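Local structure of GNAT family acetyltransferase (Mycobacterium smegmatis, 6C30) at residues N106-G118 / T144-R156. The protein probably transfers an acetyl group from acetyl-coenzyme A to an amino group, as a RimJ-type N-acetyltransferase of the GNAT family. Numbering follows the deposited sequence.
Sequences NVTHGALRSAWIG and TAVQLHRIEATVR
Leu148 is a bump whose two methyls part over different hollows of 106-118. Leu148 CD2 enters the bend of the loop, 3.3 Å from Thr108 O and 4.1 Å from Val107 CG1, with the His109 ring beside it; CD1 rests on the small CB of Ala115. From within the strand, Ile151 CD1 meets the same Ala115 CB at 3.8 Å, so two branched side chains share one alanine. With chi1 at -66°, Ile151 sends CG1 and its CD1 to Ala115 and leaves CG2, anti to the backbone N, to press on Ile117 CG2 at 3.6 Å, the two side chains crossing at about a right angle. Ala153 CB fits beside Ile117 O. On the face of Ser114 and Glu152, the extended Arg150 chain passes Ser114 and turns its guanidinium edge to OG (Arg150 NH1 to Ser114 OG 3.0 Å); NH1 and NH2 both grip Glu152 OE2, while NH2 also pairs with Glu174. Arg113 O takes two amides, His149 N at 2.7 Å and Arg150 N. Farther along, Glu152 N bonds Ala115 O and Ile117 N bonds Glu152 O, a parallel ladder. Strands 114-121 and 150-155, linked through helix 130-143, form a beta-alpha-beta crossover of the GNAT fold.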
loop_
_atom_site.group_PDB
_atom_site.type_symbol
_atom_site.label_atom_id
_atom_site.label_comp_id
_atom_site.label_asym_id
_atom_site.label_seq_id
_atom_site.Cartn_x
_atom_site.Cartn_y
_atom_site.Cartn_z
ATOM N N ASN A 106 6.497 -23.562 -4.238
ATOM C CA ASN A 106 7.400 -24.707 -4.063
ATOM C C ASN A 106 8.664 -24.295 -3.301
ATOM O O ASN A 106 9.782 -24.689 -3.651
ATOM C CB ASN A 106 7.753 -25.330 -5.426
ATOM C CG ASN A 106 8.502 -26.643 -5.295
ATOM O OD1 ASN A 106 8.246 -27.420 -4.380
ATOM N ND2 ASN A 106 9.447 -26.878 -6.196
ATOM N N VAL A 107 8.479 -23.494 -2.260
ATOM C CA VAL A 107 9.601 -22.985 -1.481
ATOM C C VAL A 107 10.251 -24.103 -0.677
ATOM O O VAL A 107 9.573 -24.851 0.028
ATOM C CB VAL A 107 9.161 -21.860 -0.522
ATOM C CG1 VAL A 107 10.323 -21.383 0.332
ATOM C CG2 VAL A 107 8.577 -20.688 -1.309
ATOM N N THR A 108 11.569 -24.220 -0.804
ATOM C CA THR A 108 12.336 -25.158 0.008
ATOM C C THR A 108 13.474 -24.418 0.689
ATOM O O THR A 108 13.881 -23.337 0.253
ATOM C CB THR A 108 12.905 -26.309 -0.837
ATOM O OG1 THR A 108 13.709 -25.764 -1.895
ATOM C CG2 THR A 108 11.784 -27.145 -1.419
ATOM N N HIS A 109 13.990 -24.989 1.768
ATOM C CA HIS A 109 15.162 -24.416 2.398
ATOM C C HIS A 109 16.256 -25.482 2.409
ATOM O O HIS A 109 16.577 -26.018 1.350
ATOM C CB HIS A 109 14.809 -23.865 3.780
ATOM C CG HIS A 109 13.870 -22.698 3.712
ATOM N ND1 HIS A 109 14.302 -21.413 3.471
ATOM C CD2 HIS A 109 12.520 -22.634 3.800
ATOM C CE1 HIS A 109 13.257 -20.600 3.432
ATOM N NE2 HIS A 109 12.165 -21.317 3.625
ATOM N N GLY A 110 16.830 -25.799 3.565
ATOM C CA GLY A 110 17.871 -26.816 3.608
ATOM C C GLY A 110 19.049 -26.536 2.688
ATOM O O GLY A 110 19.608 -25.437 2.699
ATOM N N ALA A 111 19.434 -27.541 1.896
ATOM C CA ALA A 111 20.561 -27.419 0.967
ATOM C C ALA A 111 20.116 -27.025 -0.438
ATOM O O ALA A 111 20.927 -27.013 -1.371
ATOM C CB ALA A 111 21.346 -28.729 0.913
ATOM N N LEU A 112 18.829 -26.712 -0.589
ATOM C CA LEU A 112 18.287 -26.329 -1.891
ATOM C C LEU A 112 17.964 -24.831 -1.920
ATOM O O LEU A 112 18.493 -24.108 -2.761
ATOM C CB LEU A 112 17.049 -27.164 -2.229
ATOM C CG LEU A 112 16.329 -26.845 -3.545
ATOM C CD1 LEU A 112 17.300 -26.804 -4.726
ATOM C CD2 LEU A 112 15.216 -27.857 -3.808
ATOM N N ARG A 113 17.103 -24.378 -1.005
ATOM C CA ARG A 113 16.801 -22.952 -0.855
ATOM C C ARG A 113 16.361 -22.357 -2.186
ATOM O O ARG A 113 16.922 -21.373 -2.676
ATOM C CB ARG A 113 18.009 -22.192 -0.309
ATOM C CG ARG A 113 18.614 -22.833 0.928
ATOM C CD ARG A 113 19.762 -21.996 1.440
ATOM N NE ARG A 113 20.717 -22.807 2.185
ATOM C CZ ARG A 113 21.786 -22.317 2.800
ATOM N NH1 ARG A 113 22.032 -21.013 2.759
ATOM N NH2 ARG A 113 22.604 -23.130 3.457
ATOM N N SER A 114 15.373 -23.002 -2.784
ATOM C CA SER A 114 14.922 -22.632 -4.115
ATOM C C SER A 114 13.404 -22.522 -4.119
ATOM O O SER A 114 12.737 -23.028 -3.228
ATOM C CB SER A 114 15.415 -23.663 -5.141
ATOM O OG SER A 114 15.108 -23.291 -6.476
ATOM N N ALA A 115 12.870 -21.846 -5.124
ATOM C CA ALA A 115 11.428 -21.706 -5.298
ATOM C C ALA A 115 11.158 -21.328 -6.740
ATOM O O ALA A 115 12.084 -20.940 -7.460
ATOM C CB ALA A 115 10.865 -20.648 -4.357
ATOM N N TRP A 116 9.912 -21.460 -7.181
ATOM C CA TRP A 116 9.554 -20.868 -8.461
ATOM C C TRP A 116 8.845 -19.550 -8.234
ATOM O O TRP A 116 8.370 -19.260 -7.132
ATOM C CB TRP A 116 8.693 -21.796 -9.342
ATOM C CG TRP A 116 7.414 -22.385 -8.783
ATOM C CD1 TRP A 116 7.212 -23.694 -8.450
ATOM C CD2 TRP A 116 6.150 -21.723 -8.583
ATOM N NE1 TRP A 116 5.915 -23.882 -8.024
ATOM C CE2 TRP A 116 5.246 -22.692 -8.090
ATOM C CE3 TRP A 116 5.703 -20.404 -8.749
ATOM C CZ2 TRP A 116 3.920 -22.389 -7.770
ATOM C CZ3 TRP A 116 4.375 -20.103 -8.425
ATOM C CH2 TRP A 116 3.506 -21.097 -7.947
ATOM N N ILE A 117 8.827 -18.742 -9.287
ATOM C CA ILE A 117 8.103 -17.472 -9.290
ATOM C C ILE A 117 7.191 -17.445 -10.514
ATOM O O ILE A 117 7.553 -17.929 -11.587
ATOM C CB ILE A 117 9.076 -16.267 -9.292
ATOM C CG1 ILE A 117 8.336 -14.962 -8.999
ATOM C CG2 ILE A 117 9.855 -16.167 -10.608
ATOM C CD1 ILE A 117 9.290 -13.870 -8.584
ATOM N N GLY A 118 5.988 -16.917 -10.331
ATOM C CA GLY A 118 5.063 -16.741 -11.428
ATOM C C GLY A 118 4.361 -15.412 -11.267
ATOM O O GLY A 118 4.375 -14.822 -10.185
ATOM N N THR A 144 16.678 -12.063 0.129
ATOM C CA THR A 144 16.967 -11.452 1.425
ATOM C C THR A 144 16.089 -12.074 2.513
ATOM O O THR A 144 16.505 -13.022 3.187
ATOM C CB THR A 144 16.789 -9.913 1.394
ATOM O OG1 THR A 144 15.470 -9.567 0.941
ATOM C CG2 THR A 144 17.810 -9.281 0.461
ATOM N N ALA A 145 14.863 -11.572 2.649
ATOM C CA ALA A 145 13.952 -11.992 3.713
ATOM C C ALA A 145 13.617 -13.488 3.731
ATOM O O ALA A 145 13.497 -14.080 4.807
ATOM C CB ALA A 145 12.662 -11.183 3.624
ATOM N N VAL A 146 13.463 -14.105 2.562
ATOM C CA VAL A 146 13.063 -15.518 2.521
ATOM C C VAL A 146 14.301 -16.430 2.601
ATOM O O VAL A 146 14.186 -17.647 2.753
ATOM C CB VAL A 146 12.212 -15.828 1.253
ATOM C CG1 VAL A 146 11.527 -17.199 1.357
ATOM C CG2 VAL A 146 11.148 -14.746 1.070
ATOM N N GLN A 147 15.482 -15.814 2.534
ATOM C CA GLN A 147 16.764 -16.510 2.699
ATOM C C GLN A 147 16.979 -17.588 1.640
ATOM O O GLN A 147 17.610 -18.619 1.892
ATOM C CB GLN A 147 16.865 -17.118 4.103
ATOM C CG GLN A 147 16.788 -16.077 5.209
ATOM C CD GLN A 147 16.688 -16.698 6.589
ATOM O OE1 GLN A 147 16.644 -17.921 6.733
ATOM N NE2 GLN A 147 16.650 -15.854 7.615
ATOM N N LEU A 148 16.469 -17.342 0.439
ATOM C CA LEU A 148 16.623 -18.302 -0.639
ATOM C C LEU A 148 17.890 -18.057 -1.458
ATOM O O LEU A 148 18.457 -16.953 -1.462
ATOM C CB LEU A 148 15.392 -18.274 -1.556
ATOM C CG LEU A 148 14.088 -18.687 -0.872
ATOM C CD1 LEU A 148 12.920 -18.597 -1.850
ATOM C CD2 LEU A 148 14.187 -20.096 -0.289
ATOM N N HIS A 149 18.323 -19.112 -2.140
ATOM C CA HIS A 149 19.520 -19.092 -2.973
ATOM C C HIS A 149 19.219 -19.055 -4.477
ATOM O O HIS A 149 20.036 -18.604 -5.269
ATOM C CB HIS A 149 20.390 -20.315 -2.651
ATOM C CG HIS A 149 21.590 -20.449 -3.535
ATOM N ND1 HIS A 149 21.665 -21.371 -4.556
ATOM C CD2 HIS A 149 22.753 -19.755 -3.568
ATOM C CE1 HIS A 149 22.829 -21.250 -5.172
ATOM N NE2 HIS A 149 23.507 -20.273 -4.592
ATOM N N ARG A 150 18.030 -19.508 -4.858
ATOM C CA ARG A 150 17.700 -19.681 -6.266
ATOM C C ARG A 150 16.210 -19.457 -6.493
ATOM O O ARG A 150 15.389 -19.868 -5.676
ATOM C CB ARG A 150 18.118 -21.083 -6.720
ATOM C CG ARG A 150 17.801 -21.450 -8.158
ATOM C CD ARG A 150 18.426 -22.811 -8.529
ATOM N NE ARG A 150 18.076 -23.194 -9.894
ATOM C CZ ARG A 150 16.903 -23.710 -10.243
ATOM N NH1 ARG A 150 15.975 -23.925 -9.317
ATOM N NH2 ARG A 150 16.662 -24.015 -11.511
ATOM N N ILE A 151 15.879 -18.794 -7.594
ATOM C CA ILE A 151 14.501 -18.680 -8.051
ATOM C C ILE A 151 14.427 -19.107 -9.513
ATOM O O ILE A 151 15.260 -18.704 -10.338
ATOM C CB ILE A 151 13.967 -17.247 -7.882
ATOM C CG1 ILE A 151 13.876 -16.881 -6.392
ATOM C CG2 ILE A 151 12.611 -17.078 -8.562
ATOM C CD1 ILE A 151 12.895 -17.729 -5.597
ATOM N N GLU A 152 13.444 -19.944 -9.837
ATOM C CA GLU A 152 13.236 -20.380 -11.207
ATOM C C GLU A 152 11.845 -20.004 -11.690
ATOM O O GLU A 152 10.983 -19.632 -10.888
ATOM C CB GLU A 152 13.426 -21.894 -11.330
ATOM C CG GLU A 152 12.364 -22.684 -10.571
ATOM C CD GLU A 152 12.554 -24.187 -10.646
ATOM O OE1 GLU A 152 11.562 -24.910 -10.435
ATOM O OE2 GLU A 152 13.687 -24.662 -10.901
ATOM N N ALA A 153 11.640 -20.094 -12.997
ATOM C CA ALA A 153 10.322 -19.874 -13.595
ATOM C C ALA A 153 10.181 -20.753 -14.818
ATOM O O ALA A 153 11.182 -21.182 -15.413
ATOM C CB ALA A 153 10.116 -18.410 -13.973
ATOM N N THR A 154 8.938 -21.057 -15.179
ATOM C CA THR A 154 8.674 -21.831 -16.386
ATOM C C THR A 154 7.804 -21.015 -17.334
ATOM O O THR A 154 6.927 -20.246 -16.909
ATOM C CB THR A 154 8.010 -23.193 -16.068
ATOM O OG1 THR A 154 6.847 -22.981 -15.257
ATOM C CG2 THR A 154 8.983 -24.081 -15.314
ATOM N N VAL A 155 8.070 -21.151 -18.626
ATOM C CA VAL A 155 7.399 -20.326 -19.617
ATOM C C VAL A 155 7.381 -21.080 -20.941
ATOM O O VAL A 155 8.384 -21.676 -21.320
ATOM C CB VAL A 155 8.106 -18.944 -19.748
ATOM C CG1 VAL A 155 9.597 -19.100 -20.051
ATOM C CG2 VAL A 155 7.417 -18.081 -20.794
ATOM N N ARG A 156 6.242 -21.104 -21.623
ATOM C CA ARG A 156 6.183 -21.773 -22.916
ATOM C C ARG A 156 7.084 -21.061 -23.922
ATOM O O ARG A 156 7.165 -19.825 -23.923
ATOM C CB ARG A 156 4.739 -21.839 -23.429
ATOM C CG ARG A 156 3.886 -22.866 -22.679
ATOM C CD ARG A 156 2.447 -22.898 -23.186
ATOM N NE ARG A 156 2.379 -23.376 -24.564
ATOM C CZ ARG A 156 1.293 -23.308 -25.327
ATOM N NH1 ARG A 156 0.176 -22.766 -24.854
ATOM N NH2 ARG A 156 1.332 -23.774 -26.572
HETATM O O HOH W 1 10.626 -24.552 -7.886
HETATM O O HOH W 2 17.003 -20.860 3.159
HETATM O O HOH W 3 19.816 -23.340 -5.070
HETATM O O HOH W 4 20.566 -18.695 2.060
HETATM O O HOH W 5 6.956 -20.003 -13.224
#